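Local coordinates for protein phenolic acid decarboxylase (PDB 7AE5) that is an oxygen-sensitive enzyme that catalyses the reversible, non-oxidative decarboxylation of 4-hydroxybenzoate and 3,4-dihydroxybenzoate with prenylated FMN and manganese, and takes part in detoxifying phenolic derivatives under anaerobic conditions, at residues 66-71 against 143-148; 96-101 against 329-334; 214-219 against 228-233. One frame throughout, in Å; residues are numbered along the deposited sequence.

Contact 1: 66-71 against 143-148; sequences NVHGSW and ISKASV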
ATOM      1  N   ASN C  66     -35.672  -6.616 -28.472  1.00 46.26           N
ATOM      2  CA  ASN C  66     -35.732  -6.059 -27.116  1.00 45.70           C
ATOM      3  C   ASN C  66     -36.894  -6.657 -26.325  1.00 46.42           C
ATOM      4  O   ASN C  66     -37.548  -5.974 -25.533  1.00 46.94           O
ATOM      5  CB  ASN C  66     -35.814  -4.531 -27.139  1.00 46.23           C
ATOM      6  CG  ASN C  66     -35.224  -3.897 -25.892  1.00 45.18           C
ATOM      7  OD1 ASN C  66     -34.142  -4.275 -25.444  1.00 43.71           O
ATOM      8  ND2 ASN C  66     -35.937  -2.931 -25.322  1.00 46.04           N
ATOM      9  N   VAL C  67     -37.150  -7.949 -26.541  1.00 43.19           N
ATOM     10  CA  VAL C  67     -38.259  -8.616 -25.866  1.00 44.13           C
ATOM     11  C   VAL C  67     -38.005  -8.693 -24.364  1.00 43.30           C
ATOM     12  O   VAL C  67     -38.907  -8.440 -23.556  1.00 44.16           O
ATOM     13  CB  VAL C  67     -38.490 -10.008 -26.481  1.00 44.62           C
ATOM     14  CG1 VAL C  67     -39.493 -10.800 -25.658  1.00 45.61           C
ATOM     15  CG2 VAL C  67     -38.954  -9.883 -27.924  1.00 45.72           C
ATOM     16  N   HIS C  68     -36.781  -9.034 -23.968  1.00 47.24           N
ATOM     17  CA  HIS C  68     -36.398  -9.122 -22.564  1.00 47.90           C
ATOM     18  C   HIS C  68     -35.790  -7.829 -22.030  1.00 47.27           C
ATOM     19  O   HIS C  68     -35.330  -7.807 -20.885  1.00 47.82           O
ATOM     20  CB  HIS C  68     -35.391 -10.260 -22.356  1.00 48.67           C
ATOM     21  CG  HIS C  68     -35.990 -11.631 -22.409  1.00 49.53           C
ATOM     22  ND1 HIS C  68     -36.304 -12.260 -23.594  1.00 49.23           N
ATOM     23  CD2 HIS C  68     -36.308 -12.504 -21.424  1.00 50.59           C
ATOM     24  CE1 HIS C  68     -36.802 -13.456 -23.336  1.00 49.98           C
ATOM     25  NE2 HIS C  68     -36.815 -13.629 -22.027  1.00 50.71           N
ATOM     26  N   GLY C  69     -35.783  -6.755 -22.817  1.00 40.94           N
ATOM     27  CA  GLY C  69     -34.917  -5.626 -22.527  1.00 40.23           C
ATOM     28  C   GLY C  69     -35.399  -4.565 -21.556  1.00 40.14           C
ATOM     29  O   GLY C  69     -35.228  -3.372 -21.822  1.00 39.45           O
ATOM     30  N   SER C  70     -35.972  -4.975 -20.428  1.00 41.55           N
ATOM     31  CA  SER C  70     -36.366  -4.046 -19.373  1.00 41.50           C
ATOM     32  C   SER C  70     -36.876  -4.855 -18.194  1.00 42.81           C
ATOM     33  O   SER C  70     -37.322  -5.995 -18.350  1.00 43.58           O
ATOM     34  CB  SER C  70     -37.443  -3.057 -19.837  1.00 41.89           C
ATOM     35  OG  SER C  70     -38.697  -3.696 -20.025  1.00 43.34           O
ATOM     36  N   TRP C  71     -36.809  -4.247 -17.008  1.00 36.90           N
ATOM     37  CA  TRP C  71     -37.331  -4.903 -15.819  1.00 37.37           C
ATOM     38  C   TRP C  71     -38.848  -5.011 -15.843  1.00 39.51           C
ATOM     39  O   TRP C  71     -39.405  -5.859 -15.139  1.00 40.21           O
ATOM     40  CB  TRP C  71     -36.863  -4.168 -14.564  1.00 37.08           C
ATOM     41  CG  TRP C  71     -35.404  -4.361 -14.319  1.00 37.05           C
ATOM     42  CD1 TRP C  71     -34.437  -3.399 -14.295  1.00 35.88           C
ATOM     43  CD2 TRP C  71     -34.735  -5.610 -14.108  1.00 38.16           C
ATOM     44  NE1 TRP C  71     -33.211  -3.970 -14.053  1.00 36.19           N
ATOM     45  CE2 TRP C  71     -33.367  -5.327 -13.938  1.00 37.67           C
ATOM     46  CE3 TRP C  71     -35.164  -6.940 -14.034  1.00 39.35           C
ATOM     47  CZ2 TRP C  71     -32.422  -6.324 -13.701  1.00 38.28           C
ATOM     48  CZ3 TRP C  71     -34.226  -7.928 -13.798  1.00 39.85           C
ATOM     49  CH2 TRP C  71     -32.871  -7.615 -13.633  1.00 39.15           C
ATOM     50  N   ILE C 143     -28.115 -14.743 -36.136  1.00 47.48           N
ATOM     51  CA  ILE C 143     -29.228 -15.146 -35.285  1.00 48.52           C
ATOM     52  C   ILE C 143     -28.701 -15.135 -33.854  1.00 46.79           C
ATOM     53  O   ILE C 143     -27.892 -15.985 -33.475  1.00 45.72           O
ATOM     54  CB  ILE C 143     -29.766 -16.528 -35.676  1.00 50.04           C
ATOM     55  CG1 ILE C 143     -30.194 -16.538 -37.144  1.00 50.92           C
ATOM     56  CG2 ILE C 143     -30.924 -16.926 -34.780  1.00 51.87           C
ATOM     57  CD1 ILE C 143     -30.404 -17.926 -37.699  1.00 51.94           C
ATOM     58  N   SER C 144     -29.155 -14.169 -33.057  1.00 48.27           N
ATOM     59  CA  SER C 144     -28.520 -13.858 -31.785  1.00 45.73           C
ATOM     60  C   SER C 144     -29.333 -14.264 -30.563  1.00 45.49           C
ATOM     61  O   SER C 144     -28.888 -14.015 -29.437  1.00 43.27           O
ATOM     62  CB  SER C 144     -28.213 -12.359 -31.714  1.00 45.19           C
ATOM     63  OG  SER C 144     -29.385 -11.620 -31.419  1.00 46.31           O
ATOM     64  N   LYS C 145     -30.501 -14.883 -30.740  1.00 46.45           N
ATOM     65  CA  LYS C 145     -31.333 -15.223 -29.592  1.00 46.24           C
ATOM     66  C   LYS C 145     -31.925 -16.623 -29.721  1.00 49.53           C
ATOM     67  O   LYS C 145     -33.038 -16.877 -29.250  1.00 49.83           O
ATOM     68  CB  LYS C 145     -32.451 -14.196 -29.406  1.00 46.61           C
ATOM     69  CG  LYS C 145     -32.932 -14.049 -27.974  1.00 46.70           C
ATOM     70  CD  LYS C 145     -34.174 -13.188 -27.912  1.00 48.53           C
ATOM     71  CE  LYS C 145     -34.622 -12.970 -26.482  1.00 48.95           C
ATOM     72  NZ  LYS C 145     -35.759 -12.011 -26.428  1.00 51.22           N
ATOM     73  N   ALA C 146     -31.196 -17.539 -30.348  1.00 48.16           N
ATOM     74  CA  ALA C 146     -31.694 -18.893 -30.532  1.00 52.24           C
ATOM     75  C   ALA C 146     -31.443 -19.742 -29.292  1.00 52.57           C
ATOM     76  O   ALA C 146     -30.496 -19.512 -28.533  1.00 50.04           O
ATOM     77  CB  ALA C 146     -31.037 -19.543 -31.747  1.00 51.92           C
ATOM     78  N   SER C 147     -32.311 -20.730 -29.089  1.00 60.71           N
ATOM     79  CA  SER C 147     -32.147 -21.740 -28.048  1.00 61.86           C
ATOM     80  C   SER C 147     -31.757 -23.047 -28.730  1.00 64.27           C
ATOM     81  O   SER C 147     -32.572 -23.653 -29.434  1.00 64.83           O
ATOM     82  CB  SER C 147     -33.422 -21.891 -27.224  1.00 60.64           C
ATOM     83  OG  SER C 147     -33.915 -20.625 -26.818  1.00 57.32           O
ATOM     84  N   VAL C 148     -30.517 -23.479 -28.515  1.00 47.55           N
ATOM     85  CA  VAL C 148     -29.910 -24.568 -29.274  1.00 48.57           C
ATOM     86  C   VAL C 148     -29.947 -25.837 -28.435  1.00 50.89           C
ATOM     87  O   VAL C 148     -29.488 -25.845 -27.285  1.00 51.47           O
ATOM     88  CB  VAL C 148     -28.471 -24.213 -29.682  1.00 46.34           C
ATOM     89  CG1 VAL C 148     -27.693 -25.467 -30.056  1.00 47.73           C
ATOM     90  CG2 VAL C 148     -28.475 -23.203 -30.821  1.00 45.21           C
TER
HETATM   91  O   HOH W   1     -35.561  -9.831 -28.239  1.00 52.35           O
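K145 reaches across to H68 and donates a hydrogen bond from NZ to ND1, with the two nitrogens 2.9 Å apart. The ammonium comes in at the edge of the imidazole, 10° out of the ring plane. ND1 therefore acts as acceptor in this bond. CE of K145 lies 3.4 Å from H68 ND1.

A water adds a second polar link. It accepts from K145 NZ at 2.8 Å and from the backbone N of V67 at 3.0 Å. The lysine is thus tied to the main chain of the loop as well as to the histidine ring.

The ionic partners of NZ lie outside both segments. E316 and E306 each form a salt bridge with it, and E316 also accepts from the backbone N of H68. Two carboxylates beside a buried ammonium would be expected to stabilise its charge.

The N-terminal and Rift-related family regions of this UbiD-family enzyme meet here. Residues 66-71 form the loop between strand 62-65 and helix 71-77. Residues 143-148 run from the end of strand 142-143 into strand 147-150, both in the antiparallel sheet. G69 centres an inverse gamma turn, and S70 is the N-cap of the following helix. The side chain of K145 is about 6 Å from that of T166, a predicted prenylated-FMN binding residue.

V67 adds a van der Waals contact with the ammonium. Its CB sits 3.4 Å from K145 NZ, and the two side chains cross at about a right angle. The lysine spans the gap because CG is anti to its backbone N (chi1 -152°) and the rest of the chain is extended. The closest CA atoms, those of V67 and K145, are still 10.3 Å apart.

Contact 2: 96-101 against 329-334; sequences RWDKFP and LYKQLK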
ATOM      1  N   ARG C  96     -38.788 -19.901  -6.888  1.00 58.52           N
ATOM      2  CA  ARG C  96     -39.136 -20.885  -7.906  1.00 57.45           C
ATOM      3  C   ARG C  96     -37.955 -21.746  -8.340  1.00 55.95           C
ATOM      4  O   ARG C  96     -38.169 -22.745  -9.035  1.00 55.28           O
ATOM      5  CB  ARG C  96     -39.711 -20.185  -9.142  1.00 57.14           C
ATOM      6  CG  ARG C  96     -40.860 -19.226  -8.865  1.00 58.21           C
ATOM      7  CD  ARG C  96     -41.567 -18.824 -10.153  1.00 57.50           C
ATOM      8  NE  ARG C  96     -42.543 -17.762  -9.939  1.00 57.98           N
ATOM      9  CZ  ARG C  96     -43.028 -16.981 -10.896  1.00 57.19           C
ATOM     10  NH1 ARG C  96     -42.648 -17.116 -12.157  1.00 56.23           N
ATOM     11  NH2 ARG C  96     -43.913 -16.041 -10.580  1.00 57.42           N
ATOM     12  N   TRP C  97     -36.732 -21.394  -7.931  1.00 57.10           N
ATOM     13  CA  TRP C  97     -35.535 -21.941  -8.566  1.00 55.38           C
ATOM     14  C   TRP C  97     -35.449 -23.458  -8.438  1.00 54.76           C
ATOM     15  O   TRP C  97     -35.067 -24.144  -9.394  1.00 54.19           O
ATOM     16  CB  TRP C  97     -34.284 -21.292  -7.970  1.00 54.76           C
ATOM     17  CG  TRP C  97     -33.074 -21.395  -8.856  1.00 52.96           C
ATOM     18  CD1 TRP C  97     -32.059 -22.299  -8.749  1.00 51.60           C
ATOM     19  CD2 TRP C  97     -32.753 -20.568  -9.984  1.00 52.35           C
ATOM     20  NE1 TRP C  97     -31.127 -22.088  -9.734  1.00 50.33           N
ATOM     21  CE2 TRP C  97     -31.529 -21.031 -10.506  1.00 50.76           C
ATOM     22  CE3 TRP C  97     -33.381 -19.481 -10.601  1.00 52.98           C
ATOM     23  CZ2 TRP C  97     -30.921 -20.448 -11.615  1.00 49.94           C
ATOM     24  CZ3 TRP C  97     -32.776 -18.904 -11.702  1.00 51.98           C
ATOM     25  CH2 TRP C  97     -31.558 -19.388 -12.197  1.00 50.53           C
ATOM     26  N   ASP C  98     -35.789 -24.003  -7.271  1.00 64.92           N
ATOM     27  CA  ASP C  98     -35.516 -25.402  -6.969  1.00 66.71           C
ATOM     28  C   ASP C  98     -36.757 -26.287  -7.022  1.00 69.68           C
ATOM     29  O   ASP C  98     -36.692 -27.447  -6.604  1.00 71.69           O
ATOM     30  CB  ASP C  98     -34.850 -25.520  -5.596  1.00 66.79           C
ATOM     31  CG  ASP C  98     -33.364 -25.213  -5.640  1.00 64.51           C
ATOM     32  OD1 ASP C  98     -32.771 -25.299  -6.737  1.00 63.39           O
ATOM     33  OD2 ASP C  98     -32.787 -24.891  -4.579  1.00 63.98           O
ATOM     34  N   LYS C  99     -37.877 -25.779  -7.534  1.00 59.73           N
ATOM     35  CA  LYS C  99     -39.100 -26.571  -7.575  1.00 62.73           C
ATOM     36  C   LYS C  99     -38.923 -27.790  -8.472  1.00 63.90           C
ATOM     37  O   LYS C  99     -38.504 -27.674  -9.627  1.00 62.47           O
ATOM     38  CB  LYS C  99     -40.266 -25.715  -8.067  1.00 62.94           C
ATOM     39  CG  LYS C  99     -40.631 -24.575  -7.133  1.00 62.46           C
ATOM     40  CD  LYS C  99     -41.692 -23.680  -7.747  1.00 62.62           C
ATOM     41  CE  LYS C  99     -42.998 -24.431  -7.958  1.00 65.84           C
ATOM     42  NZ  LYS C  99     -44.172 -23.650  -7.481  1.00 67.27           N
ATOM     43  N   PHE C 100     -39.242 -28.964  -7.929  1.00 74.36           N
ATOM     44  CA  PHE C 100     -39.155 -30.221  -8.661  1.00 76.04           C
ATOM     45  C   PHE C 100     -40.007 -31.250  -7.936  1.00 79.74           C
ATOM     46  O   PHE C 100     -40.077 -31.226  -6.702  1.00 80.64           O
ATOM     47  CB  PHE C 100     -37.701 -30.705  -8.770  1.00 74.76           C
ATOM     48  N   PRO C 101     -40.656 -32.172  -8.664  1.00 98.90           N
ATOM     49  CA  PRO C 101     -40.576 -32.301 -10.120  1.00 98.14           C
ATOM     50  C   PRO C 101     -41.617 -31.478 -10.871  1.00 97.81           C
ATOM     51  O   PRO C 101     -42.695 -31.195 -10.348  1.00 99.42           O
ATOM     52  CB  PRO C 101     -40.828 -33.791 -10.340  1.00101.48           C
ATOM     53  CG  PRO C 101     -41.788 -34.149  -9.248  1.00104.52           C
ATOM     54  CD  PRO C 101     -41.476 -33.244  -8.069  1.00102.86           C
ATOM     55  N   LEU C 329     -25.561 -17.809  -7.006  1.00 42.51           N
ATOM     56  CA  LEU C 329     -24.566 -17.312  -6.060  1.00 42.59           C
ATOM     57  C   LEU C 329     -25.191 -17.044  -4.698  1.00 42.93           C
ATOM     58  O   LEU C 329     -24.578 -17.318  -3.659  1.00 43.46           O
ATOM     59  CB  LEU C 329     -23.903 -16.046  -6.603  1.00 42.15           C
ATOM     60  CG  LEU C 329     -22.961 -16.224  -7.793  1.00 42.12           C
ATOM     61  CD1 LEU C 329     -22.549 -14.874  -8.358  1.00 41.89           C
ATOM     62  CD2 LEU C 329     -21.740 -17.032  -7.386  1.00 42.49           C
ATOM     63  N   TYR C 330     -26.412 -16.505  -4.683  1.00 40.72           N
ATOM     64  CA  TYR C 330     -27.106 -16.275  -3.420  1.00 41.25           C
ATOM     65  C   TYR C 330     -27.329 -17.582  -2.669  1.00 41.96           C
ATOM     66  O   TYR C 330     -27.166 -17.638  -1.445  1.00 42.70           O
ATOM     67  CB  TYR C 330     -28.436 -15.564  -3.681  1.00 41.04           C
ATOM     68  CG  TYR C 330     -29.393 -15.583  -2.512  1.00 41.70           C
ATOM     69  CD1 TYR C 330     -29.229 -14.716  -1.438  1.00 42.18           C
ATOM     70  CD2 TYR C 330     -30.467 -16.464  -2.484  1.00 41.94           C
ATOM     71  CE1 TYR C 330     -30.106 -14.731  -0.368  1.00 42.89           C
ATOM     72  CE2 TYR C 330     -31.348 -16.487  -1.418  1.00 42.58           C
ATOM     73  CZ  TYR C 330     -31.163 -15.619  -0.364  1.00 43.05           C
ATOM     74  OH  TYR C 330     -32.038 -15.639   0.699  1.00 43.76           O
ATOM     75  N   LYS C 331     -27.693 -18.646  -3.388  1.00 43.53           N
ATOM     76  CA  LYS C 331     -27.936 -19.928  -2.734  1.00 44.23           C
ATOM     77  C   LYS C 331     -26.645 -20.534  -2.195  1.00 44.71           C
ATOM     78  O   LYS C 331     -26.650 -21.167  -1.134  1.00 45.53           O
ATOM     79  CB  LYS C 331     -28.620 -20.891  -3.703  1.00 44.82           C
ATOM     80  CG  LYS C 331     -30.089 -20.591  -3.952  1.00 45.91           C
ATOM     81  CD  LYS C 331     -30.725 -21.667  -4.815  1.00 48.29           C
ATOM     82  CE  LYS C 331     -32.197 -21.390  -5.066  1.00 49.86           C
ATOM     83  NZ  LYS C 331     -32.960 -21.188  -3.802  1.00 50.76           N
ATOM     84  N   GLN C 332     -25.531 -20.358  -2.912  1.00 50.04           N
ATOM     85  CA  GLN C 332     -24.255 -20.868  -2.418  1.00 50.54           C
ATOM     86  C   GLN C 332     -23.799 -20.112  -1.177  1.00 51.05           C
ATOM     87  O   GLN C 332     -23.301 -20.720  -0.224  1.00 51.91           O
ATOM     88  CB  GLN C 332     -23.191 -20.792  -3.515  1.00 50.06           C
ATOM     89  CG  GLN C 332     -23.626 -21.390  -4.844  1.00 49.70           C
ATOM     90  CD  GLN C 332     -22.570 -21.265  -5.926  1.00 49.44           C
ATOM     91  OE1 GLN C 332     -21.688 -20.412  -5.853  1.00 49.24           O
ATOM     92  NE2 GLN C 332     -22.667 -22.108  -6.947  1.00 49.54           N
ATOM     93  N   LEU C 333     -23.958 -18.785  -1.169  1.00 43.63           N
ATOM     94  CA  LEU C 333     -23.617 -18.012   0.022  1.00 44.33           C
ATOM     95  C   LEU C 333     -24.530 -18.367   1.188  1.00 45.27           C
ATOM     96  O   LEU C 333     -24.078 -18.472   2.333  1.00 46.31           O
ATOM     97  CB  LEU C 333     -23.705 -16.514  -0.274  1.00 43.77           C
ATOM     98  CG  LEU C 333     -22.714 -15.883  -1.252  1.00 42.92           C
ATOM     99  CD1 LEU C 333     -22.679 -14.375  -1.052  1.00 42.77           C
ATOM    100  CD2 LEU C 333     -21.327 -16.476  -1.085  1.00 43.30           C
ATOM    101  N   LYS C 334     -25.821 -18.565   0.910  1.00 55.38           N
ATOM    102  CA  LYS C 334     -26.793 -18.763   1.980  1.00 56.19           C
ATOM    103  C   LYS C 334     -26.605 -20.101   2.683  1.00 57.02           C
ATOM    104  O   LYS C 334     -26.972 -20.234   3.856  1.00 57.95           O
ATOM    105  CB  LYS C 334     -28.212 -18.651   1.418  1.00 55.65           C
ATOM    106  CG  LYS C 334     -29.306 -18.605   2.470  1.00 56.38           C
ATOM    107  CD  LYS C 334     -29.523 -17.193   2.981  1.00 56.53           C
ATOM    108  CE  LYS C 334     -30.854 -17.069   3.703  1.00 56.98           C
ATOM    109  NZ  LYS C 334     -31.025 -15.721   4.307  1.00 57.24           N
TER
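K331 touches both W97 and D98 with the end of its side chain. Its CE is the main touching atom. It stands 3.6 Å from CB of W97 and also 3.6 Å from OD2 of D98. The same carbon comes within 3.8 Å of W97 CD1, so the base of the indole and its pyrrole side take the methylene contact.

The charged groups meet less closely. D98 OD2 and K331 NZ form a long salt bridge at 3.8 Å. The two side chains approach from opposite directions. The K331 chain is extended as far as CE and then bends at its last torsion (chi4 -54°). NZ has a stronger polar partner in N94, whose OD1 forms a hydrogen bond with it.

The next shell holds the tryptophan. Its NE1 is hydrogen-bonded to the carbonyl of G222. Its ring meets F230 edge to face and also packs on N324, V327 and P328 of helix 323-336. CG of W97 is anti to the backbone N (chi1 -159°), which directs the indole toward that helix. Behind it, a type I beta turn from R96 to K99 puts W97 and D98 at its two central positions, and both face the helix.

The contact joins the turn after helix 86-96 to helix 323-336, which lies in the C-terminal family region. W97 is about 9 Å from a bound rubidium ion, measured from its side chain.

The indole is buried while D98 is exposed. The methylene contact is shared about equally by W97 and D98, and the long ion pair adds to it. The D98 charge lies at the solvent edge, where water would be expected to weaken that pair.

Contact 3: 214-219 against 228-233; sequences TFMAST and YEFVGA. With RB (rubidium ion), chain R.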
ATOM      1  N   THR C 214     -36.040 -19.108 -23.331  1.00 48.64           N
ATOM      2  CA  THR C 214     -34.841 -18.318 -23.588  1.00 47.91           C
ATOM      3  C   THR C 214     -34.083 -18.040 -22.296  1.00 48.41           C
ATOM      4  O   THR C 214     -32.847 -18.015 -22.284  1.00 49.02           O
ATOM      5  CB  THR C 214     -35.217 -17.004 -24.277  1.00 46.58           C
ATOM      6  OG1 THR C 214     -36.018 -17.278 -25.433  1.00 47.68           O
ATOM      7  CG2 THR C 214     -33.970 -16.242 -24.702  1.00 46.52           C
ATOM      8  N   PHE C 215     -34.815 -17.837 -21.198  1.00 51.24           N
ATOM      9  CA  PHE C 215     -34.182 -17.612 -19.902  1.00 51.69           C
ATOM     10  C   PHE C 215     -33.344 -18.814 -19.482  1.00 53.31           C
ATOM     11  O   PHE C 215     -32.159 -18.674 -19.160  1.00 53.97           O
ATOM     12  CB  PHE C 215     -35.249 -17.299 -18.853  1.00 50.87           C
ATOM     13  CG  PHE C 215     -34.720 -16.599 -17.632  1.00 50.71           C
ATOM     14  CD1 PHE C 215     -34.203 -15.316 -17.719  1.00 49.82           C
ATOM     15  CD2 PHE C 215     -34.751 -17.220 -16.394  1.00 51.39           C
ATOM     16  CE1 PHE C 215     -33.724 -14.667 -16.593  1.00 49.50           C
ATOM     17  CE2 PHE C 215     -34.273 -16.578 -15.265  1.00 51.15           C
ATOM     18  CZ  PHE C 215     -33.759 -15.300 -15.366  1.00 50.15           C
ATOM     19  N   MET C 216     -33.942 -20.009 -19.482  1.00 47.91           N
ATOM     20  CA  MET C 216     -33.184 -21.202 -19.121  1.00 49.37           C
ATOM     21  C   MET C 216     -32.060 -21.465 -20.109  1.00 49.84           C
ATOM     22  O   MET C 216     -30.982 -21.936 -19.725  1.00 50.81           O
ATOM     23  CB  MET C 216     -34.099 -22.419 -19.049  1.00 49.75           C
ATOM     24  CG  MET C 216     -33.338 -23.688 -18.760  1.00 51.20           C
ATOM     25  SD  MET C 216     -32.624 -24.420 -20.250  1.00 51.55           S
ATOM     26  CE  MET C 216     -33.922 -24.093 -21.463  1.00 50.65           C
ATOM     27  N   ALA C 217     -32.301 -21.193 -21.393  1.00 46.52           N
ATOM     28  CA  ALA C 217     -31.250 -21.380 -22.386  1.00 45.82           C
ATOM     29  C   ALA C 217     -30.086 -20.438 -22.120  1.00 44.36           C
ATOM     30  O   ALA C 217     -28.919 -20.814 -22.286  1.00 44.68           O
ATOM     31  CB  ALA C 217     -31.814 -21.172 -23.792  1.00 46.26           C
ATOM     32  N   SER C 218     -30.382 -19.218 -21.678  1.00 46.75           N
ATOM     33  CA  SER C 218     -29.342 -18.298 -21.242  1.00 46.48           C
ATOM     34  C   SER C 218     -28.749 -18.683 -19.896  1.00 47.37           C
ATOM     35  O   SER C 218     -27.816 -18.012 -19.438  1.00 47.05           O
ATOM     36  CB  SER C 218     -29.904 -16.877 -21.179  1.00 45.26           C
ATOM     37  OG  SER C 218     -30.182 -16.391 -22.480  1.00 44.38           O
ATOM     38  N   THR C 219     -29.266 -19.729 -19.248  1.00 57.98           N
ATOM     39  CA  THR C 219     -28.703 -20.203 -17.995  1.00 58.95           C
ATOM     40  C   THR C 219     -27.862 -21.445 -18.247  1.00 59.98           C
ATOM     41  O   THR C 219     -28.376 -22.453 -18.782  1.00 60.49           O
ATOM     42  CB  THR C 219     -29.800 -20.497 -16.979  1.00 59.32           C
ATOM     43  OG1 THR C 219     -30.743 -19.417 -16.970  1.00 58.04           O
ATOM     44  CG2 THR C 219     -29.200 -20.628 -15.589  1.00 60.13           C
ATOM     45  N   TYR C 228     -35.996 -28.530 -19.734  1.00 63.54           N
ATOM     46  CA  TYR C 228     -37.420 -28.144 -19.877  1.00 62.29           C
ATOM     47  C   TYR C 228     -38.094 -28.297 -18.516  1.00 62.10           C
ATOM     48  O   TYR C 228     -39.082 -27.605 -18.273  1.00 61.41           O
ATOM     49  CB  TYR C 228     -38.037 -28.938 -21.026  1.00 62.07           C
ATOM     50  CG  TYR C 228     -37.472 -28.638 -22.390  1.00 61.67           C
ATOM     51  CD1 TYR C 228     -37.370 -27.339 -22.854  1.00 60.58           C
ATOM     52  CD2 TYR C 228     -37.055 -29.656 -23.229  1.00 62.42           C
ATOM     53  CE1 TYR C 228     -36.876 -27.054 -24.115  1.00 60.30           C
ATOM     54  CE2 TYR C 228     -36.556 -29.391 -24.493  1.00 62.11           C
ATOM     55  CZ  TYR C 228     -36.463 -28.085 -24.935  1.00 61.06           C
ATOM     56  OH  TYR C 228     -35.967 -27.809 -26.174  1.00 60.71           O
ATOM     57  N   GLU C 229     -37.548 -29.159 -17.652  1.00 64.81           N
ATOM     58  CA  GLU C 229     -38.135 -29.204 -16.318  1.00 64.68           C
ATOM     59  C   GLU C 229     -37.836 -27.929 -15.541  1.00 64.24           C
ATOM     60  O   GLU C 229     -38.660 -27.489 -14.733  1.00 63.38           O
ATOM     61  CB  GLU C 229     -37.623 -30.424 -15.554  1.00 66.07           C
ATOM     62  N   PHE C 230     -36.668 -27.324 -15.774  1.00 56.48           N
ATOM     63  CA  PHE C 230     -36.351 -26.064 -15.109  1.00 55.72           C
ATOM     64  C   PHE C 230     -37.274 -24.950 -15.582  1.00 54.52           C
ATOM     65  O   PHE C 230     -37.686 -24.100 -14.783  1.00 53.97           O
ATOM     66  CB  PHE C 230     -34.889 -25.689 -15.348  1.00 56.53           C
ATOM     67  CG  PHE C 230     -34.456 -24.454 -14.611  1.00 56.14           C
ATOM     68  CD1 PHE C 230     -34.493 -24.410 -13.227  1.00 56.40           C
ATOM     69  CD2 PHE C 230     -34.015 -23.337 -15.299  1.00 55.43           C
ATOM     70  CE1 PHE C 230     -34.099 -23.275 -12.543  1.00 55.95           C
ATOM     71  CE2 PHE C 230     -33.616 -22.198 -14.620  1.00 54.99           C
ATOM     72  CZ  PHE C 230     -33.659 -22.169 -13.239  1.00 55.23           C
ATOM     73  N   VAL C 231     -37.606 -24.935 -16.875  1.00 54.72           N
ATOM     74  CA  VAL C 231     -38.599 -23.988 -17.375  1.00 54.83           C
ATOM     75  C   VAL C 231     -39.910 -24.157 -16.619  1.00 56.35           C
ATOM     76  O   VAL C 231     -40.553 -23.174 -16.232  1.00 56.10           O
ATOM     77  CB  VAL C 231     -38.795 -24.164 -18.893  1.00 55.26           C
ATOM     78  CG1 VAL C 231     -39.977 -23.336 -19.375  1.00 55.79           C
ATOM     79  CG2 VAL C 231     -37.529 -23.784 -19.640  1.00 53.63           C
ATOM     80  N   GLY C 232     -40.319 -25.405 -16.384  1.00 58.01           N
ATOM     81  CA  GLY C 232     -41.510 -25.641 -15.587  1.00 59.54           C
ATOM     82  C   GLY C 232     -41.368 -25.128 -14.167  1.00 58.85           C
ATOM     83  O   GLY C 232     -42.323 -24.604 -13.587  1.00 59.37           O
ATOM     84  N   ALA C 233     -40.172 -25.266 -13.589  1.00 65.76           N
ATOM     85  CA  ALA C 233     -39.944 -24.758 -12.241  1.00 65.26           C
ATOM     86  C   ALA C 233     -40.051 -23.240 -12.202  1.00 63.82           C
ATOM     87  O   ALA C 233     -40.554 -22.670 -11.226  1.00 63.43           O
ATOM     88  CB  ALA C 233     -38.577 -25.216 -11.733  1.00 66.25           C
TER
HETATM   89 RB    RB R 502     -29.749 -24.025 -20.077  1.00367.38          RB
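M216 packs against F230 and V231, and this is the tight part of the contact. CG of M216 is 3.5 Å from CD2 of F230, at the edge of the ring. CB of M216 is in the plane of the same ring. On the valine side, CB of M216 lies 3.7 Å from CG2 of V231, and these side chains cross at about a right angle. The backbones are close too: the CA atoms of M216 and V231 are 6.3 Å apart.

M216 also binds the rubidium ion. Its CG is anti to the backbone N (chi1 177°), and bends at chi2 and chi3 bring SD round to the metal at 2.9 Å. The carbonyl O atoms of M216 and T219 each bind rubidium at 2.5 Å. V164 O, Y223 OH and E227 OE1 complete the site. E227 is also a predicted manganese ligand, so the rubidium site adjoins the predicted cofactor site.

Contact between the segments is looser towards the end of helix 211-217. S218 is partly exposed and makes no contact with residues 228-233. OG1 of T219 comes no nearer than 4.6 Å, to CE2 of F230. Both residues are instead tied back to their own helix. S218 OG and S218 N reach T214 O from opposite faces of its plane. T219 OG1 donates to F215 O at 2.7 Å, from above the carbonyl plane.

The two helices, 211-217 and 227-234, follow each other closely in the chain. Y223 stacks on F230 beside them. A217 and Y228 both pack on V164 of strand 163-165 and also touch strand 147-150, so the helix pair lies against the antiparallel sheet of the Rift-related region.

From the N terminus, the chain passes 66-71 and then 96-101 before reaching 143-148, where contact 1 closes its loop. Contact 2 opens inside that loop and closes only at 329-334, so contacts 1 and 2 cross. Contact 3 opens after contact 1 has closed, closes at 228-233 and is nested within the loop of contact 2. It touches both others: K145 and H68 pack on T214, and W97 O lies 3.4 Å from F230 CE1. Contacts 1 and 2 do not touch. Contact 1 ties the N-terminal region to the Rift-related sheet. Contact 2 ties the turn after helix 86-96 to helix 323-336. The contact 3 helices lie between them.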